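PDB 1A8Q: bromoperoxidase A1 from Streptomyces aureofaciens, which is a cofactor-free haloperoxidase that can brominate and may carry out the chlorination in 7-chlorotetracycline biosynthesis. Local coordinates for residues Asp78-Asp82 / Leu83-Asp87; Gly98-Ala101 / Arg102-Arg106; Asn170-Gln174 / Gly175-Ala179. All coordinates share one frame; numbering follows the deposited sequence.

Interaction 1 of 3, residues Asp78-Asp82 / Leu83-Asp87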
ATOM      1  N   ASP A  78      -5.351 -14.649  -7.201  1.00 12.49           N
ATOM      2  CA  ASP A  78      -5.266 -16.050  -6.764  1.00 12.25           C
ATOM      3  C   ASP A  78      -5.684 -16.183  -5.299  1.00 12.12           C
ATOM      4  O   ASP A  78      -6.363 -17.156  -4.978  1.00 13.14           O
ATOM      5  CB  ASP A  78      -3.858 -16.637  -6.950  1.00 12.99           C
ATOM      6  CG  ASP A  78      -3.516 -16.941  -8.401  1.00 15.28           C
ATOM      7  OD1 ASP A  78      -4.440 -17.027  -9.252  1.00 15.17           O
ATOM      8  OD2 ASP A  78      -2.319 -17.076  -8.690  1.00 14.82           O
ATOM      9  N   LEU A  79      -5.330 -15.228  -4.452  1.00 12.55           N
ATOM     10  CA  LEU A  79      -5.680 -15.290  -3.031  1.00 12.10           C
ATOM     11  C   LEU A  79      -7.186 -15.117  -2.851  1.00 12.96           C
ATOM     12  O   LEU A  79      -7.827 -15.881  -2.134  1.00 12.36           O
ATOM     13  CB  LEU A  79      -4.929 -14.172  -2.287  1.00 12.80           C
ATOM     14  CG  LEU A  79      -5.260 -14.034  -0.793  1.00 14.96           C
ATOM     15  CD1 LEU A  79      -4.665 -15.169   0.006  1.00 16.08           C
ATOM     16  CD2 LEU A  79      -4.736 -12.690  -0.288  1.00 16.94           C
ATOM     17  N   LEU A  80      -7.777 -14.159  -3.562  1.00 12.64           N
ATOM     18  CA  LEU A  80      -9.228 -13.930  -3.441  1.00 14.87           C
ATOM     19  C   LEU A  80     -10.015 -15.098  -4.008  1.00 14.34           C
ATOM     20  O   LEU A  80     -11.052 -15.474  -3.459  1.00 15.45           O
ATOM     21  CB  LEU A  80      -9.617 -12.654  -4.186  1.00 15.84           C
ATOM     22  CG  LEU A  80      -9.030 -11.331  -3.687  1.00 19.13           C
ATOM     23  CD1 LEU A  80      -9.670 -10.170  -4.460  1.00 20.02           C
ATOM     24  CD2 LEU A  80      -9.179 -11.085  -2.202  1.00 20.26           C
ATOM     25  N   THR A  81      -9.513 -15.717  -5.073  1.00 13.91           N
ATOM     26  CA  THR A  81     -10.183 -16.866  -5.665  1.00 15.56           C
ATOM     27  C   THR A  81     -10.050 -18.128  -4.827  1.00 17.06           C
ATOM     28  O   THR A  81     -11.029 -18.868  -4.640  1.00 17.38           O
ATOM     29  CB  THR A  81      -9.594 -17.134  -7.078  1.00 16.58           C
ATOM     30  OG1 THR A  81      -9.829 -15.941  -7.857  1.00 17.22           O
ATOM     31  CG2 THR A  81     -10.285 -18.331  -7.705  1.00 18.34           C
ATOM     32  N   ASP A  82      -8.853 -18.389  -4.296  1.00 16.72           N
ATOM     33  CA  ASP A  82      -8.622 -19.572  -3.463  1.00 18.07           C
ATOM     34  C   ASP A  82      -9.528 -19.552  -2.235  1.00 17.70           C
ATOM     35  O   ASP A  82     -10.034 -20.593  -1.804  1.00 17.98           O
ATOM     36  CB  ASP A  82      -7.166 -19.593  -2.981  1.00 22.01           C
ATOM     37  CG  ASP A  82      -6.764 -20.758  -2.103  1.00 27.30           C
ATOM     38  OD1 ASP A  82      -7.224 -21.901  -2.324  1.00 29.79           O
ATOM     39  OD2 ASP A  82      -5.898 -20.597  -1.217  1.00 29.97           O
ATOM     40  N   LEU A  83      -9.675 -18.414  -1.591  1.00 14.27           N
ATOM     41  CA  LEU A  83     -10.525 -18.252  -0.413  1.00 16.53           C
ATOM     42  C   LEU A  83     -11.985 -17.979  -0.762  1.00 17.65           C
ATOM     43  O   LEU A  83     -12.817 -17.875   0.136  1.00 17.67           O
ATOM     44  CB  LEU A  83      -9.977 -17.100   0.449  1.00 15.84           C
ATOM     45  CG  LEU A  83      -8.586 -17.395   1.050  1.00 19.00           C
ATOM     46  CD1 LEU A  83      -8.131 -16.222   1.907  1.00 21.26           C
ATOM     47  CD2 LEU A  83      -8.583 -18.683   1.847  1.00 21.44           C
ATOM     48  N   ASP A  84     -12.262 -17.834  -2.041  1.00 18.38           N
ATOM     49  CA  ASP A  84     -13.551 -17.521  -2.627  1.00 20.21           C
ATOM     50  C   ASP A  84     -14.210 -16.372  -1.889  1.00 19.06           C
ATOM     51  O   ASP A  84     -15.332 -16.450  -1.368  1.00 21.21           O
ATOM     52  CB  ASP A  84     -14.446 -18.766  -2.671  1.00 22.83           C
ATOM     53  CG  ASP A  84     -15.638 -18.534  -3.596  1.00 25.81           C
ATOM     54  OD1 ASP A  84     -15.685 -17.556  -4.375  1.00 25.10           O
ATOM     55  OD2 ASP A  84     -16.553 -19.378  -3.491  1.00 28.29           O
ATOM     56  N   LEU A  85     -13.504 -15.245  -1.820  1.00 16.45           N
ATOM     57  CA  LEU A  85     -13.997 -14.087  -1.102  1.00 15.22           C
ATOM     58  C   LEU A  85     -14.895 -13.208  -1.970  1.00 17.71           C
ATOM     59  O   LEU A  85     -14.620 -12.987  -3.142  1.00 18.30           O
ATOM     60  CB  LEU A  85     -12.814 -13.222  -0.656  1.00 15.45           C
ATOM     61  CG  LEU A  85     -11.834 -13.995   0.270  1.00 15.17           C
ATOM     62  CD1 LEU A  85     -10.682 -13.059   0.600  1.00 17.08           C
ATOM     63  CD2 LEU A  85     -12.552 -14.419   1.543  1.00 15.47           C
ATOM     64  N   ARG A  86     -15.986 -12.748  -1.370  1.00 16.54           N
ATOM     65  CA  ARG A  86     -16.954 -11.879  -2.034  1.00 18.15           C
ATOM     66  C   ARG A  86     -17.308 -10.697  -1.163  1.00 14.74           C
ATOM     67  O   ARG A  86     -17.166 -10.739   0.078  1.00 14.28           O
ATOM     68  CB  ARG A  86     -18.257 -12.684  -2.274  1.00 22.69           C
ATOM     69  CG  ARG A  86     -18.102 -13.893  -3.195  1.00 28.32           C
ATOM     70  CD  ARG A  86     -17.912 -13.354  -4.604  1.00 32.88           C
ATOM     71  NE  ARG A  86     -18.080 -14.309  -5.694  1.00 36.96           N
ATOM     72  CZ  ARG A  86     -18.055 -13.862  -6.958  1.00 38.45           C
ATOM     73  NH1 ARG A  86     -17.918 -12.565  -7.194  1.00 39.75           N
ATOM     74  NH2 ARG A  86     -18.164 -14.708  -7.970  1.00 40.09           N
ATOM     75  N   ASP A  87     -17.817  -9.605  -1.763  1.00 14.83           N
ATOM     76  CA  ASP A  87     -18.211  -8.414  -1.024  1.00 15.09           C
ATOM     77  C   ASP A  87     -17.020  -7.840  -0.272  1.00 14.10           C
ATOM     78  O   ASP A  87     -17.151  -7.411   0.865  1.00 14.40           O
ATOM     79  CB  ASP A  87     -19.354  -8.713  -0.058  1.00 18.66           C
ATOM     80  CG  ASP A  87     -20.321  -7.576   0.173  1.00 23.13           C
ATOM     81  OD1 ASP A  87     -20.349  -6.611  -0.622  1.00 25.86           O
ATOM     82  OD2 ASP A  87     -21.118  -7.603   1.146  1.00 25.55           O
TER

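Interaction 2 of 3, residues Gly98-Ala101 / Arg102-Arg106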
ATOM      1  N   GLY A  98      -1.187   0.619  -6.359  1.00  8.32           N
ATOM      2  CA  GLY A  98      -1.060   0.173  -7.735  1.00  8.60           C
ATOM      3  C   GLY A  98      -1.516  -1.249  -7.903  1.00  8.86           C
ATOM      4  O   GLY A  98      -2.022  -1.678  -8.935  1.00  8.65           O
ATOM      5  N   GLU A  99      -1.241  -2.158  -6.912  1.00  6.97           N
ATOM      6  CA  GLU A  99      -1.772  -3.515  -6.947  1.00  6.52           C
ATOM      7  C   GLU A  99      -3.298  -3.511  -6.957  1.00  7.06           C
ATOM      8  O   GLU A  99      -3.924  -4.290  -7.695  1.00  9.26           O
ATOM      9  CB  GLU A  99      -1.217  -4.301  -5.720  1.00  7.33           C
ATOM     10  CG  GLU A  99      -1.746  -5.738  -5.618  1.00  7.14           C
ATOM     11  CD  GLU A  99      -1.051  -6.517  -4.478  1.00  9.40           C
ATOM     12  OE1 GLU A  99       0.167  -6.327  -4.326  1.00  9.56           O
ATOM     13  OE2 GLU A  99      -1.757  -7.256  -3.796  1.00 11.70           O
ATOM     14  N   LEU A 100      -3.891  -2.647  -6.160  1.00  6.44           N
ATOM     15  CA  LEU A 100      -5.364  -2.526  -6.071  1.00  7.26           C
ATOM     16  C   LEU A 100      -5.904  -2.007  -7.421  1.00  7.69           C
ATOM     17  O   LEU A 100      -6.747  -2.685  -7.980  1.00  9.21           O
ATOM     18  CB  LEU A 100      -5.703  -1.547  -4.958  1.00  8.35           C
ATOM     19  CG  LEU A 100      -7.162  -1.589  -4.445  1.00  9.46           C
ATOM     20  CD1 LEU A 100      -7.281  -0.749  -3.154  1.00 10.52           C
ATOM     21  CD2 LEU A 100      -8.096  -0.980  -5.470  1.00 12.59           C
ATOM     22  N   ALA A 101      -5.288  -0.960  -7.909  1.00  9.93           N
ATOM     23  CA  ALA A 101      -5.766  -0.400  -9.211  1.00  9.99           C
ATOM     24  C   ALA A 101      -5.629  -1.384 -10.336  1.00 10.50           C
ATOM     25  O   ALA A 101      -6.538  -1.584 -11.180  1.00 10.42           O
ATOM     26  CB  ALA A 101      -4.982   0.870  -9.457  1.00 10.46           C
ATOM     27  N   ARG A 102      -4.486  -2.072 -10.453  1.00 10.37           N
ATOM     28  CA  ARG A 102      -4.298  -3.009 -11.555  1.00 11.67           C
ATOM     29  C   ARG A 102      -5.148  -4.238 -11.391  1.00 10.34           C
ATOM     30  O   ARG A 102      -5.581  -4.824 -12.371  1.00 11.67           O
ATOM     31  CB  ARG A 102      -2.782  -3.300 -11.736  1.00 12.27           C
ATOM     32  CG  ARG A 102      -2.516  -4.272 -12.879  1.00 13.32           C
ATOM     33  CD  ARG A 102      -2.896  -3.707 -14.253  1.00 16.21           C
ATOM     34  NE  ARG A 102      -2.514  -2.326 -14.386  1.00 17.36           N
ATOM     35  CZ  ARG A 102      -1.315  -1.908 -14.795  1.00 20.85           C
ATOM     36  NH1 ARG A 102      -0.393  -2.811 -15.101  1.00 20.31           N
ATOM     37  NH2 ARG A 102      -1.095  -0.596 -14.879  1.00 22.43           N
ATOM     38  N   TYR A 103      -5.484  -4.679 -10.149  1.00  9.12           N
ATOM     39  CA  TYR A 103      -6.460  -5.733  -9.944  1.00  8.65           C
ATOM     40  C   TYR A 103      -7.832  -5.320 -10.527  1.00  9.59           C
ATOM     41  O   TYR A 103      -8.409  -6.156 -11.236  1.00 10.96           O
ATOM     42  CB  TYR A 103      -6.590  -6.045  -8.413  1.00 10.79           C
ATOM     43  CG  TYR A 103      -7.664  -7.099  -8.201  1.00 12.29           C
ATOM     44  CD1 TYR A 103      -7.477  -8.458  -8.345  1.00 12.81           C
ATOM     45  CD2 TYR A 103      -8.930  -6.623  -7.854  1.00 13.79           C
ATOM     46  CE1 TYR A 103      -8.534  -9.349  -8.159  1.00 12.41           C
ATOM     47  CE2 TYR A 103      -9.990  -7.495  -7.671  1.00 13.30           C
ATOM     48  CZ  TYR A 103      -9.782  -8.832  -7.826  1.00 13.24           C
ATOM     49  OH  TYR A 103     -10.845  -9.683  -7.634  1.00 15.05           O
ATOM     50  N   VAL A 104      -8.258  -4.106 -10.269  1.00 10.76           N
ATOM     51  CA  VAL A 104      -9.553  -3.672 -10.859  1.00 12.57           C
ATOM     52  C   VAL A 104      -9.452  -3.677 -12.390  1.00 12.72           C
ATOM     53  O   VAL A 104     -10.349  -4.171 -13.118  1.00 13.32           O
ATOM     54  CB  VAL A 104      -9.947  -2.312 -10.299  1.00 13.68           C
ATOM     55  CG1 VAL A 104     -11.110  -1.665 -11.068  1.00 14.07           C
ATOM     56  CG2 VAL A 104     -10.380  -2.484  -8.832  1.00 14.22           C
ATOM     57  N   GLY A 105      -8.346  -3.178 -12.898  1.00 10.65           N
ATOM     58  CA  GLY A 105      -8.170  -3.067 -14.359  1.00 14.44           C
ATOM     59  C   GLY A 105      -8.168  -4.425 -15.020  1.00 17.78           C
ATOM     60  O   GLY A 105      -8.679  -4.576 -16.139  1.00 19.40           O
ATOM     61  N   ARG A 106      -7.555  -5.446 -14.417  1.00 15.23           N
ATOM     62  CA  ARG A 106      -7.384  -6.735 -15.032  1.00 15.17           C
ATOM     63  C   ARG A 106      -8.506  -7.706 -14.747  1.00 15.65           C
ATOM     64  O   ARG A 106      -8.793  -8.573 -15.573  1.00 16.39           O
ATOM     65  CB  ARG A 106      -6.082  -7.461 -14.581  1.00 15.49           C
ATOM     66  CG  ARG A 106      -4.829  -6.907 -15.211  1.00 16.24           C
ATOM     67  CD  ARG A 106      -3.538  -7.490 -14.699  1.00 13.87           C
ATOM     68  NE  ARG A 106      -3.151  -8.836 -15.013  1.00 14.73           N
ATOM     69  CZ  ARG A 106      -2.592  -9.248 -16.157  1.00 16.27           C
ATOM     70  NH1 ARG A 106      -2.440  -8.406 -17.168  1.00 16.20           N
ATOM     71  NH2 ARG A 106      -2.214 -10.502 -16.336  1.00 17.80           N
TER

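Interaction 3 of 3, residues Asn170-Gln174 / Gly175-Ala179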
ATOM      1  N   ASN A 170       6.911  15.575  16.734  1.00 19.83           N
ATOM      2  CA  ASN A 170       6.177  14.453  16.146  1.00 18.08           C
ATOM      3  C   ASN A 170       6.027  13.336  17.190  1.00 17.94           C
ATOM      4  O   ASN A 170       6.730  13.353  18.213  1.00 18.24           O
ATOM      5  CB  ASN A 170       6.900  13.926  14.902  1.00 18.57           C
ATOM      6  CG  ASN A 170       8.233  13.324  15.266  1.00 19.27           C
ATOM      7  OD1 ASN A 170       8.276  12.223  15.829  1.00 18.38           O
ATOM      8  ND2 ASN A 170       9.327  14.024  15.003  1.00 19.29           N
ATOM      9  N   LYS A 171       5.172  12.382  16.875  1.00 15.55           N
ATOM     10  CA  LYS A 171       4.830  11.302  17.789  1.00 16.88           C
ATOM     11  C   LYS A 171       5.433   9.959  17.377  1.00 14.25           C
ATOM     12  O   LYS A 171       5.076   8.896  17.909  1.00 13.14           O
ATOM     13  CB  LYS A 171       3.308  11.127  17.837  1.00 20.85           C
ATOM     14  CG  LYS A 171       2.732  11.426  19.195  1.00 28.39           C
ATOM     15  CD  LYS A 171       2.878  12.854  19.665  1.00 29.58           C
ATOM     16  CE  LYS A 171       1.889  13.086  20.829  1.00 32.68           C
ATOM     17  NZ  LYS A 171       2.466  12.597  22.126  1.00 34.18           N
ATOM     18  N   VAL A 172       6.359  10.030  16.438  1.00 11.54           N
ATOM     19  CA  VAL A 172       7.019   8.811  15.951  1.00 10.02           C
ATOM     20  C   VAL A 172       7.966   8.303  17.043  1.00 11.43           C
ATOM     21  O   VAL A 172       8.786   9.069  17.569  1.00 12.77           O
ATOM     22  CB  VAL A 172       7.847   9.138  14.689  1.00 10.28           C
ATOM     23  CG1 VAL A 172       8.415   7.826  14.139  1.00 10.76           C
ATOM     24  CG2 VAL A 172       6.981   9.814  13.634  1.00 11.97           C
ATOM     25  N   THR A 173       7.934   6.992  17.302  1.00  9.39           N
ATOM     26  CA  THR A 173       8.833   6.447  18.307  1.00  9.55           C
ATOM     27  C   THR A 173      10.079   5.869  17.652  1.00  9.92           C
ATOM     28  O   THR A 173      10.052   5.566  16.450  1.00  9.12           O
ATOM     29  CB  THR A 173       8.139   5.289  19.056  1.00 10.13           C
ATOM     30  OG1 THR A 173       7.828   4.247  18.139  1.00  8.75           O
ATOM     31  CG2 THR A 173       6.773   5.747  19.602  1.00 11.38           C
ATOM     32  N   GLN A 174      11.065   5.582  18.498  1.00  9.41           N
ATOM     33  CA  GLN A 174      12.250   4.902  17.931  1.00 11.00           C
ATOM     34  C   GLN A 174      11.789   3.513  17.502  1.00 10.66           C
ATOM     35  O   GLN A 174      12.220   2.933  16.520  1.00 11.11           O
ATOM     36  CB  GLN A 174      13.370   4.789  18.962  1.00 12.73           C
ATOM     37  CG  GLN A 174      14.586   4.000  18.459  1.00 15.55           C
ATOM     38  CD  GLN A 174      15.242   4.672  17.280  1.00 18.39           C
ATOM     39  OE1 GLN A 174      15.373   5.902  17.290  1.00 20.55           O
ATOM     40  NE2 GLN A 174      15.597   3.936  16.233  1.00 17.91           N
ATOM     41  N   GLY A 175      10.859   2.945  18.301  1.00  9.02           N
ATOM     42  CA  GLY A 175      10.271   1.656  17.942  1.00  7.29           C
ATOM     43  C   GLY A 175       9.697   1.628  16.542  1.00  7.46           C
ATOM     44  O   GLY A 175       9.730   0.602  15.864  1.00  6.63           O
ATOM     45  N   ASN A 176       9.003   2.686  16.084  1.00  6.48           N
ATOM     46  CA  ASN A 176       8.424   2.699  14.744  1.00  5.88           C
ATOM     47  C   ASN A 176       9.572   2.515  13.711  1.00  6.26           C
ATOM     48  O   ASN A 176       9.358   1.779  12.744  1.00  6.99           O
ATOM     49  CB  ASN A 176       7.784   4.086  14.457  1.00  7.59           C
ATOM     50  CG  ASN A 176       6.364   4.268  14.967  1.00  8.23           C
ATOM     51  OD1 ASN A 176       6.059   5.289  15.577  1.00 11.19           O
ATOM     52  ND2 ASN A 176       5.448   3.331  14.727  1.00  9.29           N
ATOM     53  N   LYS A 177      10.629   3.232  13.943  1.00  7.92           N
ATOM     54  CA  LYS A 177      11.768   3.180  12.998  1.00  8.72           C
ATOM     55  C   LYS A 177      12.419   1.802  13.018  1.00  9.02           C
ATOM     56  O   LYS A 177      12.801   1.262  11.963  1.00  7.98           O
ATOM     57  CB  LYS A 177      12.787   4.260  13.317  1.00 10.60           C
ATOM     58  CG  LYS A 177      12.286   5.696  13.330  1.00 13.09           C
ATOM     59  CD  LYS A 177      13.357   6.658  13.894  1.00 15.50           C
ATOM     60  CE  LYS A 177      12.693   8.029  14.087  1.00 19.27           C
ATOM     61  NZ  LYS A 177      13.714   9.087  14.396  1.00 20.44           N
ATOM     62  N   ASP A 178      12.558   1.239  14.229  1.00  8.35           N
ATOM     63  CA  ASP A 178      13.138  -0.090  14.325  1.00  7.53           C
ATOM     64  C   ASP A 178      12.249  -1.138  13.680  1.00  6.06           C
ATOM     65  O   ASP A 178      12.709  -2.086  13.054  1.00  7.16           O
ATOM     66  CB  ASP A 178      13.412  -0.481  15.790  1.00 10.40           C
ATOM     67  CG  ASP A 178      14.531   0.341  16.408  1.00 15.90           C
ATOM     68  OD1 ASP A 178      15.341   1.011  15.758  1.00 14.75           O
ATOM     69  OD2 ASP A 178      14.537   0.429  17.655  1.00 20.39           O
ATOM     70  N   ALA A 179      10.918  -0.990  13.819  1.00  5.05           N
ATOM     71  CA  ALA A 179      10.018  -1.961  13.181  1.00  5.66           C
ATOM     72  C   ALA A 179      10.022  -1.872  11.644  1.00  4.95           C
ATOM     73  O   ALA A 179       9.851  -2.886  10.951  1.00  6.79           O
ATOM     74  CB  ALA A 179       8.606  -1.761  13.712  1.00  8.85           C
TER

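Interaction 1 of 3, residues Asp78-Asp82 / Leu83-Asp87
Leu80 O accepts from Leu85 N at 3.0 Å, the shortest hydrogen bond between 78-82 and 83-87, nearly straight at the hydrogen (165°) and lying in the plane of the carbonyl. One residue earlier, Leu79 O accepts from Leu83 N at 3.2 Å in the last regular helical bond. Between these two, Asp84 N makes a weak, bent bond to Thr81 O at 3.1 Å. The donor five residues beyond its acceptor, the bond closed three residues back and the positive phi of Asp84 (47°) together define a Schellman motif, which ends helix 69-82 and turns the chain out of it.

Two leucine pairs follow the same turn. The side chains of Leu79 and Leu83 run alongside one another, pointing the same way, with their CD1 methyls 4.1 Å apart. Leu80 and Leu85 instead meet at roughly a right angle, CD2 of the former against CD1 of the latter at 3.7 Å. With CG of Leu85 anti to its carbonyl carbon (chi1 -60°), CG stays near Leu80 O and CD1 reaches Leu80 CD2. At the outer side, Asp84 CB touches Thr81 O, while its carboxylate leads off to a salt bridge with Arg111.

The leucines face the central sheet of the alpha/beta hydrolase fold. Leu79 and Leu83 rest on Tyr13 of strand 10-16, and Leu80 and Leu85 both pack on Val23 of strand 21-25. The capped end of helix 69-82 thus lies with its leucines against the sheet, just before strand 88-93 begins.

Interaction 2 of 3, residues Gly98-Ala101 / Arg102-Arg106
Four successive backbone bonds tie Gly98-Ala101 to Arg102-Arg106 as consecutive turns of one helix. Arg102 N to Gly98 O and Tyr103 N to Glu99 O both measure 2.9 Å, and each donor stands about 30° or slightly more from the carbonyl plane. Val104 N approaches Leu100 O in that plane at 3.1 Å, and Gly105 N closes the series on Ala101 O at 3.0 Å.

Apolar contact between the side chains is light. Leu100 CD2 lies 4.3 Å from Val104 CG2, one turn on along the same helix face. That methyl is anti to the carbonyl carbon of Val104 and rests 3.7 Å from Leu100 O. Tyr103 CB sits close over the preceding turn, 3.3 Å from Glu99 O, but with CG anti to the backbone N (chi1 177°) the ring is carried away from it.

The charged side chains find their partners in other parts of the chain. Glu99 forms a salt bridge with Arg54 and is hydrogen-bonded to His52; Arg102, bent at chi2 and chi3, pairs with Asp207 and Asp70.

Helix 96-107 follows the catalytic Ser94 and is the crossover helix of a beta-alpha-beta unit. Leu100 packs against both of its strands, on Leu90 and Ala92 of 88-93 and on Ala115 and Leu117 of 112-118, while Glu99 and Tyr103 touch helix 69-82.

Interaction 3 of 3, residues Asn170-Gln174 / Gly175-Ala179
A capping box starts helix 174-184, with Thr173 as the N-cap and Asn176 as its reciprocal partner. Thr173 OG1 accepts from Asn176 N at 2.8 Å, while Thr173 N gives an almost straight bond to Asn176 OD1 at 3.1 Å. With OG1 between the backbone N and the carbonyl carbon (chi1 62°), it points forward to Asn176 N. It also makes a weak 3.3 Å bond to Asn176 OD1, so the amide oxygen is gripped twice by the same threonine. Asn176 ND2 is taken up by Met256 O.

The box gives an acceptor to the Asn176 N-H in the first turn, which has no preceding turn to bond to, and the loop ahead of it is shaped by an Asx turn in which Asn170 OD1 receives Val172 N at 3.0 Å. Val172 CG1 then lies 3.7 Å from Asn176 OD1.

In the first turn, Asp178 N bonds to Gln174 O at 2.9 Å. Gln174, bent at chi2 (63°), swings its amide forward, and NE2 meets Asp178 OD1 at 3.0 Å, from above the carboxylate plane yet within its own amide plane. Lys177 extends past Gln174 OE1, its CD 4.0 Å away, to a salt bridge with Glu160.

Interactions 1 and 3 treat the two kinds of helix end: 78-87 closes one with backbone bonds, partly buried, its leucines inward and Asp82 and Asp84 outward, whereas 170-179 opens one at the surface with side-chain polar groups. Interaction 2 is mid-helix and largely buried, its internal bonds wholly backbone and its charges spent on other elements. Interactions 1 and 2 are neighbours, centres 15 Å apart, and they touch where Leu80 CD1 meets Tyr103 OH at 3.4 Å, joining helices 69-82 and 96-107. Interaction 3 lies across the centre of the chain from both, its nearest atoms about 18 Å from those of interaction 2.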